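Local coordinates for B-agarase (Saccharophagus degradans, PDB 4BQ2), which hydrolyses agarose as a family 50 exo-beta-agarase, probably cutting beta-1,4 linkages from the chain ends with its catalytic module, at residues A[626-638]-A[679-693]. Sequence-based numbering, arbitrary orientation.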
ATOM      1  N   TYR A 626       2.615  -9.413   7.431  1.00 14.40           N
ATOM      2  CA  TYR A 626       3.258  -8.912   6.211  1.00 14.75           C
ATOM      3  C   TYR A 626       2.172  -8.244   5.357  1.00 14.29           C
ATOM      4  O   TYR A 626       1.050  -8.757   5.251  1.00 14.58           O
ATOM      5  CB  TYR A 626       3.839 -10.061   5.377  1.00 14.39           C
ATOM      6  CG  TYR A 626       4.759 -11.034   6.128  1.00 14.62           C
ATOM      7  CD1 TYR A 626       6.133 -10.780   6.245  1.00 15.33           C
ATOM      8  CD2 TYR A 626       4.244 -12.187   6.733  1.00 15.43           C
ATOM      9  CE1 TYR A 626       6.988 -11.663   6.930  1.00 15.33           C
ATOM     10  CE2 TYR A 626       5.082 -13.083   7.422  1.00 15.47           C
ATOM     11  CZ  TYR A 626       6.446 -12.809   7.519  1.00 15.39           C
ATOM     12  OH  TYR A 626       7.274 -13.683   8.198  1.00 15.20           O
ATOM     13  N   ASN A 627       2.523  -7.132   4.725  1.00 14.05           N
ATOM     14  CA  ASN A 627       1.671  -6.505   3.684  1.00 15.01           C
ATOM     15  C   ASN A 627       2.315  -6.913   2.348  1.00 15.52           C
ATOM     16  O   ASN A 627       3.493  -6.661   2.162  1.00 17.00           O
ATOM     17  CB  ASN A 627       1.730  -4.972   3.818  1.00 14.97           C
ATOM     18  CG  ASN A 627       1.074  -4.481   5.088  1.00 15.17           C
ATOM     19  OD1 ASN A 627       0.386  -5.250   5.759  1.00 15.10           O
ATOM     20  ND2 ASN A 627       1.309  -3.224   5.446  1.00 14.66           N
ATOM     21  N   SER A 628       1.563  -7.530   1.442  1.00 14.67           N
ATOM     22  CA  SER A 628       2.162  -8.047   0.214  1.00 14.22           C
ATOM     23  C   SER A 628       1.260  -7.745  -0.975  1.00 14.09           C
ATOM     24  O   SER A 628       0.262  -8.455  -1.243  1.00 14.63           O
ATOM     25  CB  SER A 628       2.485  -9.560   0.321  1.00 14.26           C
ATOM     26  OG  SER A 628       3.205 -10.025  -0.840  1.00 14.33           O
ATOM     27  N   TYR A 629       1.591  -6.660  -1.667  1.00 13.38           N
ATOM     28  CA  TYR A 629       0.830  -6.260  -2.823  1.00 14.08           C
ATOM     29  C   TYR A 629       1.435  -6.902  -4.066  1.00 14.38           C
ATOM     30  O   TYR A 629       2.267  -6.311  -4.743  1.00 14.70           O
ATOM     31  CB  TYR A 629       0.849  -4.744  -2.932  1.00 14.06           C
ATOM     32  CG  TYR A 629       0.078  -4.017  -1.823  1.00 13.27           C
ATOM     33  CD1 TYR A 629      -1.301  -3.851  -1.916  1.00 14.26           C
ATOM     34  CD2 TYR A 629       0.740  -3.433  -0.764  1.00 13.40           C
ATOM     35  CE1 TYR A 629      -2.008  -3.163  -0.933  1.00 13.17           C
ATOM     36  CE2 TYR A 629       0.040  -2.752   0.237  1.00 14.05           C
ATOM     37  CZ  TYR A 629      -1.336  -2.608   0.127  1.00 13.01           C
ATOM     38  OH  TYR A 629      -2.049  -1.894   1.099  1.00 14.03           O
ATOM     39  N   LYS A 630       0.957  -8.093  -4.368  1.00 14.21           N
ATOM     40  CA  LYS A 630       1.431  -8.905  -5.481  1.00 15.31           C
ATOM     41  C   LYS A 630       0.182  -9.635  -5.963  1.00 16.02           C
ATOM     42  O   LYS A 630      -0.904  -9.460  -5.391  1.00 16.07           O
ATOM     43  CB  LYS A 630       2.471  -9.955  -4.982  1.00 15.21           C
ATOM     44  CG  LYS A 630       3.661  -9.394  -4.215  1.00 17.86           C
ATOM     45  CD  LYS A 630       4.597  -8.549  -5.099  1.00 18.76           C
ATOM     46  CE  LYS A 630       5.645  -7.899  -4.212  1.00 22.37           C
ATOM     47  NZ  LYS A 630       6.192  -6.624  -4.742  1.00 27.67           N
ATOM     48  N   GLU A 631       0.314 -10.428  -7.013  1.00 15.42           N
ATOM     49  CA  GLU A 631      -0.788 -11.283  -7.489  1.00 15.58           C
ATOM     50  C   GLU A 631      -1.067 -12.535  -6.648  1.00 15.55           C
ATOM     51  O   GLU A 631      -2.132 -13.160  -6.749  1.00 15.05           O
ATOM     52  CB  GLU A 631      -0.583 -11.602  -8.983  1.00 15.39           C
ATOM     53  CG  GLU A 631      -0.756 -10.289  -9.789  1.00 16.71           C
ATOM     54  CD  GLU A 631      -0.548 -10.422 -11.309  1.00 18.20           C
ATOM     55  OE1 GLU A 631      -0.756 -11.524 -11.866  1.00 19.02           O
ATOM     56  OE2 GLU A 631      -0.234  -9.385 -11.954  1.00 20.51           O
ATOM     57  N   GLY A 632      -0.102 -12.883  -5.814  1.00 15.59           N
ATOM     58  CA  GLY A 632      -0.291 -13.928  -4.817  1.00 16.06           C
ATOM     59  C   GLY A 632       0.987 -14.114  -4.046  1.00 15.31           C
ATOM     60  O   GLY A 632       1.843 -13.198  -3.965  1.00 16.14           O
ATOM     61  N   LEU A 633       1.102 -15.295  -3.452  1.00 16.48           N
ATOM     62  CA  LEU A 633       2.228 -15.636  -2.607  1.00 17.15           C
ATOM     63  C   LEU A 633       3.080 -16.694  -3.313  1.00 17.04           C
ATOM     64  O   LEU A 633       2.823 -17.891  -3.167  1.00 17.58           O
ATOM     65  CB  LEU A 633       1.726 -16.135  -1.236  1.00 17.78           C
ATOM     66  CG  LEU A 633       0.785 -15.238  -0.436  1.00 17.25           C
ATOM     67  CD1 LEU A 633       0.623 -15.883   0.963  1.00 17.61           C
ATOM     68  CD2 LEU A 633       1.268 -13.776  -0.325  1.00 16.39           C
ATOM     69  N   PRO A 634       4.105 -16.253  -4.081  1.00 19.20           N
ATOM     70  CA  PRO A 634       4.893 -17.223  -4.873  1.00 20.55           C
ATOM     71  C   PRO A 634       5.732 -18.117  -3.960  1.00 23.03           C
ATOM     72  O   PRO A 634       6.239 -17.652  -2.906  1.00 20.41           O
ATOM     73  CB  PRO A 634       5.821 -16.333  -5.723  1.00 21.86           C
ATOM     74  CG  PRO A 634       5.229 -14.939  -5.641  1.00 20.51           C
ATOM     75  CD  PRO A 634       4.576 -14.870  -4.277  1.00 18.32           C
ATOM     76  N   LYS A 635       5.881 -19.382  -4.365  1.00 24.23           N
ATOM     77  CA  LYS A 635       6.698 -20.373  -3.608  1.00 27.02           C
ATOM     78  C   LYS A 635       8.054 -19.837  -3.146  1.00 27.28           C
ATOM     79  O   LYS A 635       8.359 -19.874  -1.959  1.00 26.50           O
ATOM     80  CB  LYS A 635       6.910 -21.659  -4.432  1.00 29.09           C
ATOM     81  CG  LYS A 635       7.552 -22.798  -3.647  1.00 31.82           C
ATOM     82  CD  LYS A 635       7.737 -24.030  -4.543  1.00 35.90           C
ATOM     83  CE  LYS A 635       8.611 -25.090  -3.876  1.00 37.67           C
ATOM     84  NZ  LYS A 635       8.216 -26.464  -4.307  1.00 41.93           N
ATOM     85  N   GLN A 636       8.860 -19.336  -4.085  1.00 28.75           N
ATOM     86  CA  GLN A 636      10.243 -18.972  -3.796  1.00 29.73           C
ATOM     87  C   GLN A 636      10.340 -17.811  -2.835  1.00 29.71           C
ATOM     88  O   GLN A 636      11.204 -17.789  -1.952  1.00 27.33           O
ATOM     89  CB  GLN A 636      11.027 -18.653  -5.079  1.00 35.85           C
ATOM     90  CG  GLN A 636      11.239 -19.865  -5.989  1.00 40.59           C
ATOM     91  CD  GLN A 636      12.048 -20.970  -5.319  1.00 43.98           C
ATOM     92  OE1 GLN A 636      11.666 -22.142  -5.353  1.00 48.44           O
ATOM     93  NE2 GLN A 636      13.158 -20.596  -4.684  1.00 47.48           N
ATOM     94  N   LYS A 637       9.434 -16.853  -2.993  1.00 26.31           N
ATOM     95  CA  LYS A 637       9.458 -15.658  -2.180  1.00 24.56           C
ATOM     96  C   LYS A 637       9.071 -15.964  -0.723  1.00 22.55           C
ATOM     97  O   LYS A 637       9.483 -15.242   0.179  1.00 24.13           O
ATOM     98  CB  LYS A 637       8.527 -14.606  -2.792  1.00 24.90           C
ATOM     99  CG  LYS A 637       8.992 -14.095  -4.150  1.00 30.28           C
ATOM    100  CD  LYS A 637      10.349 -13.413  -4.024  1.00 31.47           C
ATOM    101  CE  LYS A 637      10.207 -11.934  -3.736  1.00 35.87           C
ATOM    102  NZ  LYS A 637      10.678 -11.152  -4.910  1.00 37.69           N
ATOM    103  N   TRP A 638       8.293 -17.027  -0.502  1.00 19.70           N
ATOM    104  CA  TRP A 638       7.767 -17.320   0.841  1.00 19.27           C
ATOM    105  C   TRP A 638       8.359 -18.570   1.504  1.00 20.04           C
ATOM    106  O   TRP A 638       7.917 -18.963   2.574  1.00 20.24           O
ATOM    107  CB  TRP A 638       6.214 -17.308   0.862  1.00 17.93           C
ATOM    108  CG  TRP A 638       5.697 -15.899   0.540  1.00 17.36           C
ATOM    109  CD1 TRP A 638       5.248 -15.439  -0.664  1.00 17.31           C
ATOM    110  CD2 TRP A 638       5.655 -14.785   1.445  1.00 16.50           C
ATOM    111  NE1 TRP A 638       4.903 -14.083  -0.559  1.00 16.39           N
ATOM    112  CE2 TRP A 638       5.147 -13.669   0.730  1.00 16.76           C
ATOM    113  CE3 TRP A 638       5.959 -14.630   2.803  1.00 17.08           C
ATOM    114  CZ2 TRP A 638       4.951 -12.410   1.336  1.00 16.03           C
ATOM    115  CZ3 TRP A 638       5.785 -13.367   3.407  1.00 16.21           C
ATOM    116  CH2 TRP A 638       5.280 -12.273   2.669  1.00 16.10           C
ATOM    117  N   MET A 679      -8.688 -11.893 -10.040  1.00 16.06           N
ATOM    118  CA  MET A 679      -7.395 -11.756  -9.400  1.00 16.31           C
ATOM    119  C   MET A 679      -7.501 -11.852  -7.869  1.00 16.31           C
ATOM    120  O   MET A 679      -6.592 -12.377  -7.220  1.00 16.51           O
ATOM    121  CB  MET A 679      -6.718 -10.475  -9.852  1.00 16.44           C
ATOM    122  CG  MET A 679      -6.370 -10.542 -11.374  1.00 17.00           C
ATOM    123  SD  MET A 679      -5.571  -9.053 -11.993  1.00 17.79           S
ATOM    124  CE  MET A 679      -4.061  -8.941 -11.027  1.00 17.01           C
ATOM    125  N   TYR A 680      -8.598 -11.364  -7.303  1.00 15.55           N
ATOM    126  CA  TYR A 680      -8.829 -11.508  -5.847  1.00 16.24           C
ATOM    127  C   TYR A 680      -8.868 -12.987  -5.456  1.00 16.88           C
ATOM    128  O   TYR A 680      -8.241 -13.418  -4.472  1.00 16.10           O
ATOM    129  CB  TYR A 680     -10.145 -10.853  -5.444  1.00 15.45           C
ATOM    130  CG  TYR A 680     -10.530 -11.044  -3.983  1.00 16.79           C
ATOM    131  CD1 TYR A 680     -11.226 -12.170  -3.545  1.00 15.81           C
ATOM    132  CD2 TYR A 680     -10.245 -10.045  -3.052  1.00 16.42           C
ATOM    133  CE1 TYR A 680     -11.583 -12.313  -2.214  1.00 15.81           C
ATOM    134  CE2 TYR A 680     -10.607 -10.168  -1.722  1.00 15.63           C
ATOM    135  CZ  TYR A 680     -11.258 -11.304  -1.313  1.00 16.68           C
ATOM    136  OH  TYR A 680     -11.619 -11.388   0.007  1.00 16.65           O
ATOM    137  N   LYS A 681      -9.639 -13.753  -6.210  1.00 17.36           N
ATOM    138  CA  LYS A 681      -9.752 -15.184  -5.988  1.00 18.21           C
ATOM    139  C   LYS A 681      -8.411 -15.925  -6.091  1.00 18.92           C
ATOM    140  O   LYS A 681      -8.123 -16.828  -5.286  1.00 18.43           O
ATOM    141  CB  LYS A 681     -10.815 -15.773  -6.914  1.00 16.77           C
ATOM    142  CG  LYS A 681     -12.235 -15.357  -6.495  1.00 16.62           C
ATOM    143  CD  LYS A 681     -13.310 -16.053  -7.308  1.00 16.74           C
ATOM    144  CE  LYS A 681     -13.271 -15.669  -8.780  1.00 18.06           C
ATOM    145  NZ  LYS A 681     -14.559 -16.079  -9.360  1.00 17.49           N
ATOM    146  N   ASP A 682      -7.579 -15.507  -7.038  1.00 18.22           N
ATOM    147  CA  ASP A 682      -6.244 -16.093  -7.195  1.00 19.76           C
ATOM    148  C   ASP A 682      -5.345 -15.773  -6.021  1.00 19.37           C
ATOM    149  O   ASP A 682      -4.639 -16.660  -5.512  1.00 17.61           O
ATOM    150  CB  ASP A 682      -5.524 -15.587  -8.452  1.00 19.91           C
ATOM    151  CG  ASP A 682      -6.118 -16.123  -9.770  1.00 21.96           C
ATOM    152  OD1 ASP A 682      -6.913 -17.087  -9.821  1.00 21.54           O
ATOM    153  OD2 ASP A 682      -5.769 -15.520 -10.793  1.00 25.17           O
ATOM    154  N   TYR A 683      -5.346 -14.505  -5.602  1.00 16.31           N
ATOM    155  CA  TYR A 683      -4.575 -14.133  -4.450  1.00 16.21           C
ATOM    156  C   TYR A 683      -4.982 -14.929  -3.209  1.00 15.39           C
ATOM    157  O   TYR A 683      -4.129 -15.497  -2.519  1.00 15.11           O
ATOM    158  CB  TYR A 683      -4.720 -12.630  -4.142  1.00 14.09           C
ATOM    159  CG  TYR A 683      -3.731 -12.132  -3.126  1.00 14.31           C
ATOM    160  CD1 TYR A 683      -3.932 -12.340  -1.731  1.00 14.07           C
ATOM    161  CD2 TYR A 683      -2.610 -11.428  -3.525  1.00 13.59           C
ATOM    162  CE1 TYR A 683      -3.000 -11.874  -0.794  1.00 13.77           C
ATOM    163  CE2 TYR A 683      -1.706 -10.950  -2.601  1.00 13.92           C
ATOM    164  CZ  TYR A 683      -1.898 -11.195  -1.229  1.00 14.36           C
ATOM    165  OH  TYR A 683      -0.989 -10.692  -0.296  1.00 15.39           O
ATOM    166  N   MET A 684      -6.271 -14.898  -2.875  1.00 16.96           N
ATOM    167  CA  MET A 684      -6.753 -15.633  -1.706  1.00 16.96           C
ATOM    168  C   MET A 684      -6.508 -17.151  -1.777  1.00 18.39           C
ATOM    169  O   MET A 684      -6.221 -17.779  -0.745  1.00 18.13           O
ATOM    170  CB  MET A 684      -8.228 -15.325  -1.449  1.00 17.38           C
ATOM    171  CG  MET A 684      -8.464 -13.919  -0.879  1.00 17.44           C
ATOM    172  SD  MET A 684      -7.540 -13.507   0.621  1.00 18.37           S
ATOM    173  CE  MET A 684      -8.197 -14.743   1.755  1.00 18.03           C
ATOM    174  N   GLN A 685      -6.594 -17.742  -2.970  1.00 18.25           N
ATOM    175  CA  GLN A 685      -6.248 -19.167  -3.125  1.00 19.40           C
ATOM    176  C   GLN A 685      -4.831 -19.416  -2.688  1.00 18.08           C
ATOM    177  O   GLN A 685      -4.535 -20.440  -2.056  1.00 17.48           O
ATOM    178  CB  GLN A 685      -6.404 -19.688  -4.569  1.00 20.06           C
ATOM    179  CG  GLN A 685      -6.344 -21.229  -4.679  1.00 22.75           C
ATOM    180  CD  GLN A 685      -7.468 -21.889  -3.894  1.00 23.38           C
ATOM    181  OE1 GLN A 685      -8.606 -21.460  -3.980  1.00 26.69           O
ATOM    182  NE2 GLN A 685      -7.148 -22.877  -3.079  1.00 23.93           N
ATOM    183  N   SER A 686      -3.945 -18.492  -3.056  1.00 18.40           N
ATOM    184  CA  SER A 686      -2.543 -18.575  -2.698  1.00 20.07           C
ATOM    185  C   SER A 686      -2.346 -18.526  -1.165  1.00 19.26           C
ATOM    186  O   SER A 686      -1.487 -19.244  -0.598  1.00 17.71           O
ATOM    187  CB  SER A 686      -1.797 -17.405  -3.371  1.00 22.75           C
ATOM    188  OG  SER A 686      -0.414 -17.601  -3.314  1.00 26.87           O
ATOM    189  N   VAL A 687      -3.092 -17.643  -0.498  1.00 17.24           N
ATOM    190  CA  VAL A 687      -3.049 -17.588   0.966  1.00 16.81           C
ATOM    191  C   VAL A 687      -3.586 -18.876   1.586  1.00 17.56           C
ATOM    192  O   VAL A 687      -2.957 -19.456   2.487  1.00 16.88           O
ATOM    193  CB  VAL A 687      -3.804 -16.367   1.526  1.00 17.10           C
ATOM    194  CG1 VAL A 687      -3.620 -16.293   3.039  1.00 16.41           C
ATOM    195  CG2 VAL A 687      -3.274 -15.084   0.867  1.00 16.81           C
ATOM    196  N   ILE A 688      -4.769 -19.283   1.132  1.00 16.65           N
ATOM    197  CA  ILE A 688      -5.422 -20.488   1.607  1.00 18.46           C
ATOM    198  C   ILE A 688      -4.483 -21.703   1.477  1.00 19.08           C
ATOM    199  O   ILE A 688      -4.358 -22.493   2.418  1.00 17.64           O
ATOM    200  CB  ILE A 688      -6.753 -20.696   0.867  1.00 18.08           C
ATOM    201  CG1 ILE A 688      -7.770 -19.635   1.314  1.00 19.03           C
ATOM    202  CG2 ILE A 688      -7.327 -22.074   1.120  1.00 18.46           C
ATOM    203  CD1 ILE A 688      -8.958 -19.518   0.387  1.00 19.81           C
ATOM    204  N   ASP A 689      -3.781 -21.801   0.348  1.00 19.91           N
ATOM    205  CA  ASP A 689      -2.840 -22.902   0.111  1.00 21.24           C
ATOM    206  C   ASP A 689      -1.525 -22.877   0.920  1.00 21.98           C
ATOM    207  O   ASP A 689      -0.761 -23.832   0.847  1.00 20.30           O
ATOM    208  CB  ASP A 689      -2.454 -22.978  -1.383  1.00 22.34           C
ATOM    209  CG  ASP A 689      -3.626 -23.367  -2.285  1.00 24.54           C
ATOM    210  OD1 ASP A 689      -4.684 -23.745  -1.766  1.00 26.68           O
ATOM    211  OD2 ASP A 689      -3.483 -23.267  -3.523  1.00 26.42           O
ATOM    212  N   ASN A 690      -1.204 -21.756   1.566  1.00 20.38           N
ATOM    213  CA  ASN A 690       0.052 -21.649   2.281  1.00 19.02           C
ATOM    214  C   ASN A 690      -0.210 -22.037   3.757  1.00 18.40           C
ATOM    215  O   ASN A 690      -1.001 -21.387   4.426  1.00 17.93           O
ATOM    216  CB  ASN A 690       0.633 -20.229   2.137  1.00 18.86           C
ATOM    217  CG  ASN A 690       2.011 -20.117   2.753  1.00 18.83           C
ATOM    218  OD1 ASN A 690       2.184 -20.494   3.912  1.00 18.86           O
ATOM    219  ND2 ASN A 690       3.006 -19.638   1.984  1.00 17.90           N
ATOM    220  N   PRO A 691       0.427 -23.117   4.247  1.00 17.79           N
ATOM    221  CA  PRO A 691       0.115 -23.624   5.589  1.00 17.20           C
ATOM    222  C   PRO A 691       0.511 -22.686   6.737  1.00 17.00           C
ATOM    223  O   PRO A 691       0.086 -22.914   7.864  1.00 18.60           O
ATOM    224  CB  PRO A 691       0.906 -24.944   5.665  1.00 17.55           C
ATOM    225  CG  PRO A 691       1.978 -24.828   4.641  1.00 17.88           C
ATOM    226  CD  PRO A 691       1.441 -23.936   3.554  1.00 17.45           C
ATOM    227  N   TYR A 692       1.329 -21.666   6.466  1.00 16.46           N
ATOM    228  CA  TYR A 692       1.743 -20.697   7.480  1.00 15.93           C
ATOM    229  C   TYR A 692       0.769 -19.543   7.717  1.00 15.82           C
ATOM    230  O   TYR A 692       0.852 -18.878   8.750  1.00 16.33           O
ATOM    231  CB  TYR A 692       3.173 -20.202   7.190  1.00 17.35           C
ATOM    232  CG  TYR A 692       4.072 -21.423   7.168  1.00 18.26           C
ATOM    233  CD1 TYR A 692       4.397 -22.063   8.359  1.00 20.09           C
ATOM    234  CD2 TYR A 692       4.484 -22.011   5.952  1.00 20.32           C
ATOM    235  CE1 TYR A 692       5.164 -23.232   8.366  1.00 20.62           C
ATOM    236  CE2 TYR A 692       5.266 -23.183   5.946  1.00 20.36           C
ATOM    237  CZ  TYR A 692       5.580 -23.784   7.158  1.00 22.01           C
ATOM    238  OH  TYR A 692       6.341 -24.922   7.201  1.00 21.89           O
ATOM    239  N   PHE A 693      -0.162 -19.311   6.790  1.00 15.71           N
ATOM    240  CA  PHE A 693      -1.047 -18.138   6.930  1.00 14.58           C
ATOM    241  C   PHE A 693      -2.333 -18.455   7.615  1.00 13.90           C
ATOM    242  O   PHE A 693      -2.985 -19.433   7.274  1.00 13.67           O
ATOM    243  CB  PHE A 693      -1.280 -17.447   5.564  1.00 14.71           C
ATOM    244  CG  PHE A 693      -0.111 -16.622   5.166  1.00 16.77           C
ATOM    245  CD1 PHE A 693       0.025 -15.321   5.646  1.00 16.81           C
ATOM    246  CD2 PHE A 693       0.895 -17.155   4.376  1.00 16.77           C
ATOM    247  CE1 PHE A 693       1.131 -14.545   5.324  1.00 16.99           C
ATOM    248  CE2 PHE A 693       2.003 -16.379   4.033  1.00 17.63           C
ATOM    249  CZ  PHE A 693       2.126 -15.076   4.511  1.00 18.84           C
TER
HETATM  250  O   HOH W   1      -4.097 -12.171  -8.445  1.00 18.54           O
HETATM  251  O   HOH W   2       2.800 -19.615  -0.967  1.00 18.81           O
HETATM  252  O   HOH W   3       5.736 -20.882   2.305  1.00 22.10           O
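Gly632 and Tyr683 bring their CA atoms to 4.3 Å where the loop after strand 624-627 meets helix 673-688, while the CA atoms of Tyr626 and Phe693 lie 10.2 Å apart. GH50 enzymes have a (beta/alpha)8-barrel catalytic domain; here helix 673-688 follows strand 648-652 and leads into its parallel neighbour 693-699, and its side packs on the loop after 624-627. With CG anti to the backbone N (chi1 -168°), the Tyr683 ring extends toward the loop, alongside the backbone of 628-632. Its hydroxyl donates to Ser628 O at 2.7 Å, in the carbonyl plane and on a lone pair, while Lys630 O lies at the ring edge, 3.2 Å from CD2. Phe653 stacks on this ring. One turn further along the helix, Ser686 OG accepts from Leu633 N (2.8 Å, 153°), tying loop backbone to helix side chain. Leu633 then forks: CD2 leans on Tyr683, whereas CD1 meets Val687 CG2 and presses to 3.4 Å from Phe693 CE2. Phe693 in turn points its edge at the six-membered ring of Trp638, a T-shaped pair with planes at 81°. At the far end of the helix segment, Met679 CE lies against CG and CD of Glu631, whose OE1 forms a salt bridge with Lys180. Two waters extend the grip: one donates to both Glu631 O and Met679 O, and the other accepts from Asn690 ND2 and donates to the Leu633 carbonyl, its oxygen 2.8 Å from Leu633 O.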